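PDB 3GEE: tRNA modification GTPase MnmE from Chlorobium tepidum, which probably hydrolyses GTP at a high intrinsic rate and takes part in adding a carboxymethylaminomethyl group to the wobble uridine U34 of certain tRNAs. Local coordinates for residues 144-149 against 161-165; 177-181 against 448-452; 250-254 against 273-277; 319-323 against 362-366. All coordinates share one frame. Numbering follows the deposited sequence.

Contact 1. Residues 144-149 against 161-165; sequences EAIGEM and AVSQM
Two consecutive helices of the MnmE helical domain, 140-151 and 155-166, pack as a buried antiparallel pair. Both segments are regular helix; their axes approach to 8.2 Å and cross at a signed angle of -158°. Alanines make this closeness possible: the CA atoms of Ala145 and Ala161 are 5.0 Å apart, Ala161 CB lies 3.6 Å from Ala145 O, and Ala145 CB sits 3.6 Å from Gln164 CB and 3.5 Å from Met165 N. On one flank Met149 (chi1 t, chi2 t, chi3 m) reaches across, its CE 3.5 Å from Met165 SD and 3.7 Å from Val162 CG2. The other flank is polar: Glu148 OE2 is 3.9 Å from Gln164 NE2, which hydrogen-bonds to Leu141 O. Ile146, pointing away from 161-165, has its side chain about 6 Å from bound folinic acid and packs on His102 of the second subunit, whose Val107 touches Met149. This is a close-packed antiparallel helical hairpin with alanines at the point of contact, beside the dimer interface and folinic acid.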
loop_
_atom_site.group_PDB
_atom_site.type_symbol
_atom_site.label_atom_id
_atom_site.label_comp_id
_atom_site.label_asym_id
_atom_site.label_seq_id
_atom_site.Cartn_x
_atom_site.Cartn_y
_atom_site.Cartn_z
ATOM N N GLU A 144 -7.221 0.908 -20.782
ATOM C CA GLU A 144 -5.767 1.028 -20.774
ATOM C C GLU A 144 -5.326 2.261 -19.992
ATOM O O GLU A 144 -4.293 2.240 -19.322
ATOM C CB GLU A 144 -5.221 1.104 -22.201
ATOM C CG GLU A 144 -5.378 -0.167 -23.007
ATOM C CD GLU A 144 -4.609 -0.120 -24.309
ATOM O OE1 GLU A 144 -3.384 -0.367 -24.286
ATOM O OE2 GLU A 144 -5.228 0.157 -25.360
ATOM N N ALA A 145 -6.123 3.324 -20.078
ATOM C CA ALA A 145 -5.812 4.585 -19.415
ATOM C C ALA A 145 -5.788 4.437 -17.899
ATOM O O ALA A 145 -4.977 5.073 -17.226
ATOM C CB ALA A 145 -6.800 5.656 -19.825
ATOM N N ILE A 146 -6.674 3.601 -17.366
ATOM C CA ILE A 146 -6.713 3.369 -15.926
ATOM C C ILE A 146 -5.384 2.788 -15.471
ATOM O O ILE A 146 -4.791 3.276 -14.500
ATOM C CB ILE A 146 -7.874 2.444 -15.499
ATOM C CG1 ILE A 146 -9.221 3.140 -15.716
ATOM C CG2 ILE A 146 -7.714 2.045 -14.037
ATOM C CD1 ILE A 146 -10.383 2.191 -15.862
ATOM N N GLY A 147 -4.924 1.757 -16.185
ATOM C CA GLY A 147 -3.631 1.131 -15.923
ATOM C C GLY A 147 -2.524 2.156 -16.019
ATOM O O GLY A 147 -1.758 2.345 -15.078
ATOM N N GLU A 148 -2.473 2.845 -17.154
ATOM C CA GLU A 148 -1.452 3.853 -17.421
ATOM C C GLU A 148 -1.321 4.893 -16.308
ATOM O O GLU A 148 -0.235 5.409 -16.061
ATOM C CB GLU A 148 -1.723 4.549 -18.756
ATOM C CG GLU A 148 -1.331 3.734 -19.979
ATOM C CD GLU A 148 -1.579 4.469 -21.294
ATOM O OE1 GLU A 148 -1.598 5.726 -21.305
ATOM O OE2 GLU A 148 -1.746 3.783 -22.327
ATOM N N MET A 149 -2.424 5.189 -15.638
ATOM C CA MET A 149 -2.438 6.205 -14.593
ATOM C C MET A 149 -1.819 5.705 -13.299
ATOM O O MET A 149 -1.061 6.422 -12.643
ATOM C CB MET A 149 -3.871 6.658 -14.325
ATOM C CG MET A 149 -3.968 7.829 -13.370
ATOM S SD MET A 149 -5.624 8.490 -13.332
ATOM C CE MET A 149 -5.879 8.740 -15.086
ATOM N N ALA A 161 -2.631 10.012 -19.214
ATOM C CA ALA A 161 -3.617 8.996 -18.861
ATOM C C ALA A 161 -4.952 9.624 -18.473
ATOM O O ALA A 161 -6.013 9.100 -18.820
ATOM C CB ALA A 161 -3.101 8.107 -17.747
ATOM N N VAL A 162 -4.894 10.750 -17.761
ATOM C CA VAL A 162 -6.099 11.488 -17.386
ATOM C C VAL A 162 -6.894 11.856 -18.635
ATOM O O VAL A 162 -8.096 11.614 -18.700
ATOM C CB VAL A 162 -5.773 12.746 -16.555
ATOM C CG1 VAL A 162 -6.988 13.651 -16.445
ATOM C CG2 VAL A 162 -5.282 12.355 -15.167
ATOM N N SER A 163 -6.208 12.417 -19.625
ATOM C CA SER A 163 -6.818 12.751 -20.908
ATOM C C SER A 163 -7.488 11.534 -21.554
ATOM O O SER A 163 -8.628 11.617 -22.021
ATOM C CB SER A 163 -5.775 13.348 -21.852
ATOM O OG SER A 163 -6.305 13.507 -23.157
ATOM N N GLN A 164 -6.781 10.408 -21.564
ATOM C CA GLN A 164 -7.286 9.191 -22.189
ATOM C C GLN A 164 -8.452 8.580 -21.405
ATOM O O GLN A 164 -9.341 7.952 -21.990
ATOM C CB GLN A 164 -6.152 8.181 -22.369
ATOM C CG GLN A 164 -6.501 6.973 -23.239
ATOM C CD GLN A 164 -5.271 6.233 -23.732
ATOM O OE1 GLN A 164 -4.367 6.834 -24.314
ATOM N NE2 GLN A 164 -5.232 4.925 -23.508
ATOM N N MET A 165 -8.437 8.768 -20.087
ATOM C CA MET A 165 -9.501 8.282 -19.209
ATOM C C MET A 165 -10.765 9.120 -19.430
ATOM O O MET A 165 -11.871 8.589 -19.553
ATOM C CB MET A 165 -9.037 8.342 -17.749
ATOM C CG MET A 165 -9.891 7.548 -16.764
ATOM S SD MET A 165 -9.224 7.556 -15.075
ATOM C CE MET A 165 -9.467 9.272 -14.590
#

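Contact 2. Residues 177-181 against 448-452; sequences REQLI and ALDYV
Leu449, Leu180 and Arg177 carry most of this contact, which joins residues 177-181, leading into helix 179-185, to the middle of helix 441-456. Residues 448-452 are regular helix (Val452 N to Ala448 O 2.9 Å), and 179-181 are helical, with Ile181 N 3.1 Å from Glu178 O. Leu180 and Leu449 are the nearest CA pair, 5.6 Å, and both point their CA-to-CB bonds toward the opposite segment, bringing Leu180 CB to 3.9 Å from Leu449 CB. Leu180, in the m,t rotamer, spreads its methyls over the opposing helix: CD2 is 4.0 Å from Ala448 CB and CD1 is 3.9 Å from Val452 CG2. Leu449 has chi1 t and chi2 off a well at 132°; its CD1 comes to 3.3 Å from Leu180 O and 3.7 Å from Ile181 CD1. Arg177 leaves its backbone sideways and then bends toward the other segment (m, t, p, chi4 36°). Its CG lies 4.2 Å from Val452 CG1, and its NH1 is 3.9 Å from Leu449 CD1, which sits at the guanidinium edge, so the arginine contributes through van der Waals contact. Leu213 of helix 203-232 touches Leu180, while Leu425 and Ala421 of helix 412-432 touch Ala448 and Val452. The result is an apolar helix-helix interface within the helical bundle of MnmE, joining parts of the chain that flank the G domain in sequence.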
loop_
_atom_site.group_PDB
_atom_site.type_symbol
_atom_site.label_atom_id
_atom_site.label_comp_id
_atom_site.label_asym_id
_atom_site.label_seq_id
_atom_site.Cartn_x
_atom_site.Cartn_y
_atom_site.Cartn_z
ATOM N N ARG A 177 -14.864 7.551 -37.004
ATOM C CA ARG A 177 -15.891 6.536 -37.233
ATOM C C ARG A 177 -17.108 7.158 -37.921
ATOM O O ARG A 177 -17.879 6.464 -38.588
ATOM C CB ARG A 177 -16.304 5.890 -35.907
ATOM C CG ARG A 177 -15.311 4.858 -35.376
ATOM C CD ARG A 177 -15.618 4.411 -33.930
ATOM N NE ARG A 177 -16.890 3.692 -33.728
ATOM C CZ ARG A 177 -17.464 2.829 -34.575
ATOM N NH1 ARG A 177 -16.903 2.519 -35.739
ATOM N NH2 ARG A 177 -18.619 2.261 -34.246
ATOM N N GLU A 178 -17.251 8.473 -37.754
ATOM C CA GLU A 178 -18.314 9.268 -38.362
ATOM C C GLU A 178 -18.382 9.058 -39.877
ATOM O O GLU A 178 -19.367 8.520 -40.388
ATOM C CB GLU A 178 -18.092 10.751 -38.047
ATOM C CG GLU A 178 -19.366 11.560 -37.849
ATOM C CD GLU A 178 -19.914 11.480 -36.427
ATOM O OE1 GLU A 178 -21.082 11.872 -36.222
ATOM O OE2 GLU A 178 -19.184 11.033 -35.513
ATOM N N GLN A 179 -17.328 9.472 -40.581
ATOM C CA GLN A 179 -17.255 9.345 -42.039
ATOM C C GLN A 179 -17.151 7.887 -42.465
ATOM O O GLN A 179 -17.637 7.512 -43.532
ATOM C CB GLN A 179 -16.071 10.135 -42.610
ATOM C CG GLN A 179 -16.102 11.638 -42.339
ATOM C CD GLN A 179 -15.379 12.032 -41.058
ATOM O OE1 GLN A 179 -15.381 11.294 -40.070
ATOM N NE2 GLN A 179 -14.757 13.205 -41.072
ATOM N N LEU A 180 -16.519 7.070 -41.624
ATOM C CA LEU A 180 -16.394 5.634 -41.879
ATOM C C LEU A 180 -17.705 4.870 -41.653
ATOM O O LEU A 180 -17.780 3.669 -41.912
ATOM C CB LEU A 180 -15.243 5.025 -41.066
ATOM C CG LEU A 180 -13.815 5.338 -41.536
ATOM C CD1 LEU A 180 -12.800 4.841 -40.517
ATOM C CD2 LEU A 180 -13.519 4.757 -42.921
ATOM N N ILE A 181 -18.725 5.567 -41.157
ATOM C CA ILE A 181 -20.098 5.067 -41.197
ATOM C C ILE A 181 -20.805 5.744 -42.374
ATOM O O ILE A 181 -21.523 5.095 -43.138
ATOM C CB ILE A 181 -20.857 5.322 -39.858
ATOM C CG1 ILE A 181 -20.295 4.448 -38.722
ATOM C CG2 ILE A 181 -22.370 5.114 -40.022
ATOM C CD1 ILE A 181 -20.662 2.962 -38.781
ATOM N N ALA A 448 -10.863 -0.211 -42.971
ATOM C CA ALA A 448 -10.447 0.967 -42.208
ATOM C C ALA A 448 -11.290 1.161 -40.947
ATOM O O ALA A 448 -10.747 1.375 -39.861
ATOM C CB ALA A 448 -10.502 2.206 -43.079
ATOM N N LEU A 449 -12.612 1.083 -41.104
ATOM C CA LEU A 449 -13.551 1.151 -39.981
ATOM C C LEU A 449 -13.318 0.009 -38.990
ATOM O O LEU A 449 -13.515 0.173 -37.783
ATOM C CB LEU A 449 -15.003 1.164 -40.488
ATOM C CG LEU A 449 -16.126 0.571 -39.624
ATOM C CD1 LEU A 449 -17.317 1.507 -39.525
ATOM C CD2 LEU A 449 -16.548 -0.803 -40.139
ATOM N N ASP A 450 -12.899 -1.139 -39.516
ATOM C CA ASP A 450 -12.553 -2.296 -38.700
ATOM C C ASP A 450 -11.293 -2.019 -37.879
ATOM O O ASP A 450 -11.202 -2.427 -36.720
ATOM C CB ASP A 450 -12.342 -3.524 -39.591
ATOM C CG ASP A 450 -12.844 -4.808 -38.955
ATOM O OD1 ASP A 450 -12.570 -5.042 -37.755
ATOM O OD2 ASP A 450 -13.504 -5.594 -39.673
ATOM N N TYR A 451 -10.336 -1.313 -38.483
ATOM C CA TYR A 451 -9.064 -1.006 -37.826
ATOM C C TYR A 451 -9.185 0.101 -36.786
ATOM O O TYR A 451 -8.637 -0.021 -35.690
ATOM C CB TYR A 451 -7.974 -0.672 -38.851
ATOM C CG TYR A 451 -7.454 -1.873 -39.618
ATOM C CD1 TYR A 451 -7.211 -3.090 -38.975
ATOM C CD2 TYR A 451 -7.187 -1.788 -40.984
ATOM C CE1 TYR A 451 -6.731 -4.192 -39.677
ATOM C CE2 TYR A 451 -6.704 -2.886 -41.694
ATOM C CZ TYR A 451 -6.478 -4.082 -41.033
ATOM O OH TYR A 451 -6.001 -5.168 -41.728
ATOM N N VAL A 452 -9.897 1.173 -37.128
ATOM C CA VAL A 452 -10.139 2.277 -36.195
ATOM C C VAL A 452 -10.943 1.781 -34.989
ATOM O O VAL A 452 -10.693 2.186 -33.851
ATOM C CB VAL A 452 -10.855 3.465 -36.889
ATOM C CG1 VAL A 452 -11.183 4.573 -35.894
ATOM C CG2 VAL A 452 -9.995 4.016 -38.010
#

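Contact 3. Residues 250-254 against 273-277; sequences LNTLL and EECFI
Phe276 packs its ring against the chain just after helix 246-252, where it overlaps Leu253, while the end of Leu254 lies on its base. Its chi1 is p (80°) and chi2 -71°, placing CD2 3.3 Å from Leu253 O and CZ 4.2 Å from Leu253 CD2; the carbonyl oxygen approaches the ring obliquely. Leu253, in the m,t rotamer, points its CA-to-CB bond toward the strand. Leu254 starts sideways, but its m,t side chain swings in, so that CD2 lies 3.8 Å from Phe276 CB and 4.1 Å from Cys275 C, and CD1 is 4.3 Å from Glu274 OE2. The nearest CA pair is Leu254 and Phe276, 5.8 Å. Residues 250-252 are helical, and the chain opens into a turn at 253-254; residues 274-277 are extended, with Glu274 and Phe276 directed toward the leucines and Cys275 and Ile277 away. At the start of the strand Glu273 and Glu274 both face Leu285, a classic beta bulge. The modelled ends border the unmodelled residues 255-272, which include the predicted GTP-binding residues 262-268. Strand 274-278 is an edge strand of the G-domain sheet within this chain and runs antiparallel to 281-286, whose Phe283 ring meets that of Phe276; Lys389 and Met392 of helix 385-392 pack against both Leu253 and Phe276, so the contact lies between helix 246-252, helix 385-392 and this strand hairpin.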
loop_
_atom_site.group_PDB
_atom_site.type_symbol
_atom_site.label_atom_id
_atom_site.label_comp_id
_atom_site.label_asym_id
_atom_site.label_seq_id
_atom_site.Cartn_x
_atom_site.Cartn_y
_atom_site.Cartn_z
ATOM N N LEU A 250 25.824 3.765 -15.184
ATOM C CA LEU A 250 24.450 3.358 -14.952
ATOM C C LEU A 250 23.995 3.708 -13.535
ATOM O O LEU A 250 23.030 4.452 -13.361
ATOM C CB LEU A 250 24.307 1.859 -15.234
ATOM C CG LEU A 250 22.936 1.327 -15.651
ATOM C CD1 LEU A 250 23.063 0.391 -16.850
ATOM C CD2 LEU A 250 22.237 0.642 -14.483
ATOM N N ASN A 251 24.713 3.210 -12.533
ATOM C CA ASN A 251 24.322 3.417 -11.138
ATOM C C ASN A 251 24.561 4.835 -10.603
ATOM O O ASN A 251 23.998 5.215 -9.572
ATOM C CB ASN A 251 24.957 2.360 -10.220
ATOM C CG ASN A 251 26.472 2.474 -10.140
ATOM O OD1 ASN A 251 27.118 3.047 -11.020
ATOM N ND2 ASN A 251 27.046 1.921 -9.077
ATOM N N THR A 252 25.391 5.614 -11.295
ATOM C CA THR A 252 25.601 7.013 -10.914
ATOM C C THR A 252 24.508 7.914 -11.483
ATOM O O THR A 252 24.227 8.982 -10.936
ATOM C CB THR A 252 26.995 7.541 -11.319
ATOM O OG1 THR A 252 27.323 7.076 -12.631
ATOM C CG2 THR A 252 28.057 7.066 -10.329
ATOM N N LEU A 253 23.885 7.469 -12.572
ATOM C CA LEU A 253 22.768 8.192 -13.179
ATOM C C LEU A 253 21.447 8.006 -12.425
ATOM O O LEU A 253 20.443 8.631 -12.775
ATOM C CB LEU A 253 22.588 7.774 -14.642
ATOM C CG LEU A 253 23.522 8.337 -15.718
ATOM C CD1 LEU A 253 23.287 7.610 -17.033
ATOM C CD2 LEU A 253 23.348 9.844 -15.900
ATOM N N LEU A 254 21.449 7.163 -11.393
ATOM C CA LEU A 254 20.225 6.828 -10.664
ATOM C C LEU A 254 20.258 7.332 -9.223
ATOM O O LEU A 254 20.916 6.748 -8.361
ATOM C CB LEU A 254 19.970 5.313 -10.699
ATOM C CG LEU A 254 20.171 4.551 -12.021
ATOM C CD1 LEU A 254 20.240 3.050 -11.780
ATOM C CD2 LEU A 254 19.106 4.882 -13.065
ATOM N N GLU A 273 16.039 -1.968 -18.387
ATOM C CA GLU A 273 15.806 -2.619 -17.100
ATOM C C GLU A 273 15.608 -1.594 -15.975
ATOM O O GLU A 273 14.761 -1.781 -15.097
ATOM C CB GLU A 273 16.959 -3.579 -16.770
ATOM C CG GLU A 273 16.817 -4.346 -15.447
ATOM C CD GLU A 273 15.681 -5.356 -15.454
ATOM O OE1 GLU A 273 14.960 -5.446 -14.437
ATOM O OE2 GLU A 273 15.505 -6.060 -16.472
ATOM N N GLU A 274 16.398 -0.523 -16.011
ATOM C CA GLU A 274 16.321 0.546 -15.015
ATOM C C GLU A 274 16.117 1.902 -15.681
ATOM O O GLU A 274 16.495 2.094 -16.842
ATOM C CB GLU A 274 17.583 0.563 -14.146
ATOM C CG GLU A 274 17.567 -0.440 -12.998
ATOM C CD GLU A 274 16.636 -0.030 -11.864
ATOM O OE1 GLU A 274 16.127 -0.924 -11.152
ATOM O OE2 GLU A 274 16.412 1.188 -11.683
ATOM N N CYS A 275 15.515 2.835 -14.945
ATOM C CA CYS A 275 15.240 4.173 -15.477
ATOM C C CYS A 275 15.271 5.297 -14.443
ATOM O O CYS A 275 15.012 5.079 -13.258
ATOM C CB CYS A 275 13.921 4.202 -16.262
ATOM S SG CYS A 275 12.603 3.184 -15.607
ATOM N N PHE A 276 15.592 6.498 -14.921
ATOM C CA PHE A 276 15.674 7.695 -14.091
ATOM C C PHE A 276 14.996 8.878 -14.785
ATOM O O PHE A 276 14.734 8.835 -15.989
ATOM C CB PHE A 276 17.140 8.019 -13.767
ATOM C CG PHE A 276 17.874 8.736 -14.873
ATOM C CD1 PHE A 276 18.212 8.078 -16.052
ATOM C CD2 PHE A 276 18.238 10.072 -14.724
ATOM C CE1 PHE A 276 18.888 8.742 -17.068
ATOM C CE2 PHE A 276 18.916 10.745 -15.735
ATOM C CZ PHE A 276 19.241 10.080 -16.909
ATOM N N ILE A 277 14.724 9.932 -14.022
ATOM C CA ILE A 277 14.022 11.105 -14.542
ATOM C C ILE A 277 14.939 12.327 -14.607
ATOM O O ILE A 277 15.775 12.535 -13.730
ATOM C CB ILE A 277 12.742 11.424 -13.712
ATOM C CG1 ILE A 277 11.888 10.162 -13.535
ATOM C CG2 ILE A 277 11.910 12.522 -14.378
ATOM C CD1 ILE A 277 10.817 10.265 -12.465
#

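Contact 4. Residues 319-323 against 362-366; sequences LLDLG and LIRAI
Leu362 opens this run of helix 360-370 with its CA-to-CB bond directed at the loop that follows strand 315-321. Its CD1 lies 3.4 Å from Gly323 CA and its CD2 3.8 Å from Leu322 CD1; Gly323 to Leu362 is also the nearest CA pair, at 7.1 Å. Gly323 takes a left-handed conformation (phi 64°, psi -2°), easiest for glycine, and a CB modelled there would lie only 3.5 Å from Leu362 CD1. Ile363 (m,t) leaves sideways and lays CG1 4.0 Å from Leu322 CD1. One helical turn after Leu362, with Ile366 N hydrogen-bonded to Leu362 O at 3.0 Å, Ile366 (m,t) points toward the strand end, its CD1 3.7 Å from Leu322 CD1 and 4.0 Å from Leu320 CD2. Leu322 (t,p) therefore has one methyl, CD1, against three helix residues. Val374 of strand 374-376 touches Ile363 and Ile366: the helix packs on the mainly parallel sheet of the alpha/beta fold of P-loop GTPases. The side-chain pairings are all aliphatic, and Gly323 adds only its backbone CA; the contact thus rests on hydrophobic burial and van der Waals fit, without polar links between the two segments.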
loop_
_atom_site.group_PDB
_atom_site.type_symbol
_atom_site.label_atom_id
_atom_site.label_comp_id
_atom_site.label_asym_id
_atom_site.label_seq_id
_atom_site.Cartn_x
_atom_site.Cartn_y
_atom_site.Cartn_z
ATOM N N LEU A 319 30.002 4.411 -24.720
ATOM C CA LEU A 319 31.039 4.649 -23.734
ATOM C C LEU A 319 32.359 4.066 -24.198
ATOM O O LEU A 319 32.434 2.906 -24.612
ATOM C CB LEU A 319 30.660 4.035 -22.389
ATOM C CG LEU A 319 29.918 4.891 -21.363
ATOM C CD1 LEU A 319 29.496 4.018 -20.206
ATOM C CD2 LEU A 319 30.782 6.031 -20.853
ATOM N N LEU A 320 33.402 4.882 -24.130
ATOM C CA LEU A 320 34.749 4.414 -24.398
ATOM C C LEU A 320 35.702 5.108 -23.427
ATOM O O LEU A 320 35.579 6.316 -23.198
ATOM C CB LEU A 320 35.118 4.658 -25.871
ATOM C CG LEU A 320 35.846 5.912 -26.366
ATOM C CD1 LEU A 320 36.315 5.705 -27.793
ATOM C CD2 LEU A 320 34.970 7.151 -26.267
ATOM N N ASP A 321 36.624 4.356 -22.827
ATOM C CA ASP A 321 37.511 4.961 -21.824
ATOM C C ASP A 321 38.605 5.865 -22.406
ATOM O O ASP A 321 39.628 5.406 -22.923
ATOM C CB ASP A 321 38.037 3.973 -20.756
ATOM C CG ASP A 321 38.487 2.637 -21.324
ATOM O OD1 ASP A 321 37.998 2.231 -22.401
ATOM O OD2 ASP A 321 39.316 1.973 -20.660
ATOM N N LEU A 322 38.332 7.164 -22.312
ATOM C CA LEU A 322 39.173 8.233 -22.828
ATOM C C LEU A 322 40.606 8.097 -22.345
ATOM O O LEU A 322 40.850 7.917 -21.149
ATOM C CB LEU A 322 38.589 9.575 -22.380
ATOM C CG LEU A 322 39.190 10.927 -22.761
ATOM C CD1 LEU A 322 39.162 11.165 -24.260
ATOM C CD2 LEU A 322 38.421 12.019 -22.040
ATOM N N GLY A 323 41.544 8.163 -23.289
ATOM C CA GLY A 323 42.972 8.086 -22.992
ATOM C C GLY A 323 43.416 6.764 -22.402
ATOM O O GLY A 323 44.605 6.561 -22.148
ATOM N N LEU A 362 42.392 14.775 -27.388
ATOM C CA LEU A 362 41.928 13.401 -27.534
ATOM C C LEU A 362 40.428 13.369 -27.802
ATOM O O LEU A 362 39.972 12.637 -28.680
ATOM C CB LEU A 362 42.253 12.583 -26.284
ATOM C CG LEU A 362 42.704 11.131 -26.484
ATOM C CD1 LEU A 362 43.283 10.607 -25.186
ATOM C CD2 LEU A 362 41.594 10.209 -26.993
ATOM N N ILE A 363 39.671 14.164 -27.044
ATOM C CA ILE A 363 38.230 14.310 -27.252
ATOM C C ILE A 363 37.941 14.689 -28.703
ATOM O O ILE A 363 37.142 14.033 -29.373
ATOM C CB ILE A 363 37.604 15.338 -26.259
ATOM C CG1 ILE A 363 37.319 14.666 -24.911
ATOM C CG2 ILE A 363 36.314 15.943 -26.816
ATOM C CD1 ILE A 363 37.129 15.637 -23.758
ATOM N N ARG A 364 38.626 15.723 -29.190
ATOM C CA ARG A 364 38.434 16.210 -30.551
ATOM C C ARG A 364 38.812 15.168 -31.598
ATOM O O ARG A 364 38.233 15.140 -32.679
ATOM C CB ARG A 364 39.222 17.497 -30.781
ATOM C CG ARG A 364 38.564 18.463 -31.760
ATOM C CD ARG A 364 39.424 19.700 -32.026
ATOM N NE ARG A 364 40.139 20.162 -30.831
ATOM C CZ ARG A 364 41.466 20.230 -30.715
ATOM N NH1 ARG A 364 42.010 20.654 -29.579
ATOM N NH2 ARG A 364 42.254 19.885 -31.731
ATOM N N ALA A 365 39.779 14.313 -31.277
ATOM C CA ALA A 365 40.194 13.246 -32.187
ATOM C C ALA A 365 39.122 12.158 -32.307
ATOM O O ALA A 365 38.870 11.645 -33.400
ATOM C CB ALA A 365 41.525 12.653 -31.746
ATOM N N ILE A 366 38.497 11.815 -31.183
ATOM C CA ILE A 366 37.388 10.865 -31.171
ATOM C C ILE A 366 36.209 11.467 -31.929
ATOM O O ILE A 366 35.503 10.766 -32.653
ATOM C CB ILE A 366 36.944 10.505 -29.733
ATOM C CG1 ILE A 366 38.120 9.956 -28.920
ATOM C CG2 ILE A 366 35.814 9.486 -29.768
ATOM C CD1 ILE A 366 37.833 9.761 -27.447
#

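In the fold
Contacts 1 and 2 belong to the helical part of MnmE, their centres 23 Å apart, whereas contacts 3 and 4 lie in the G domain, centres also 23 Å apart, and reach the same sheet. Between residues 181 and 448, paired in contact 2, the chain makes the whole G domain, so contacts 3 and 4 fall within that excursion, their centres 43 and 54 Å from that of contact 2. Contact 1 lies near folinic acid, whose pocket is formed by the N-terminal region; contacts 3 and 4 lie nearer GDP, which is about 9 Å from the side chain of Leu322 in contact 4 and about 11 Å from that of Leu253 in contact 3.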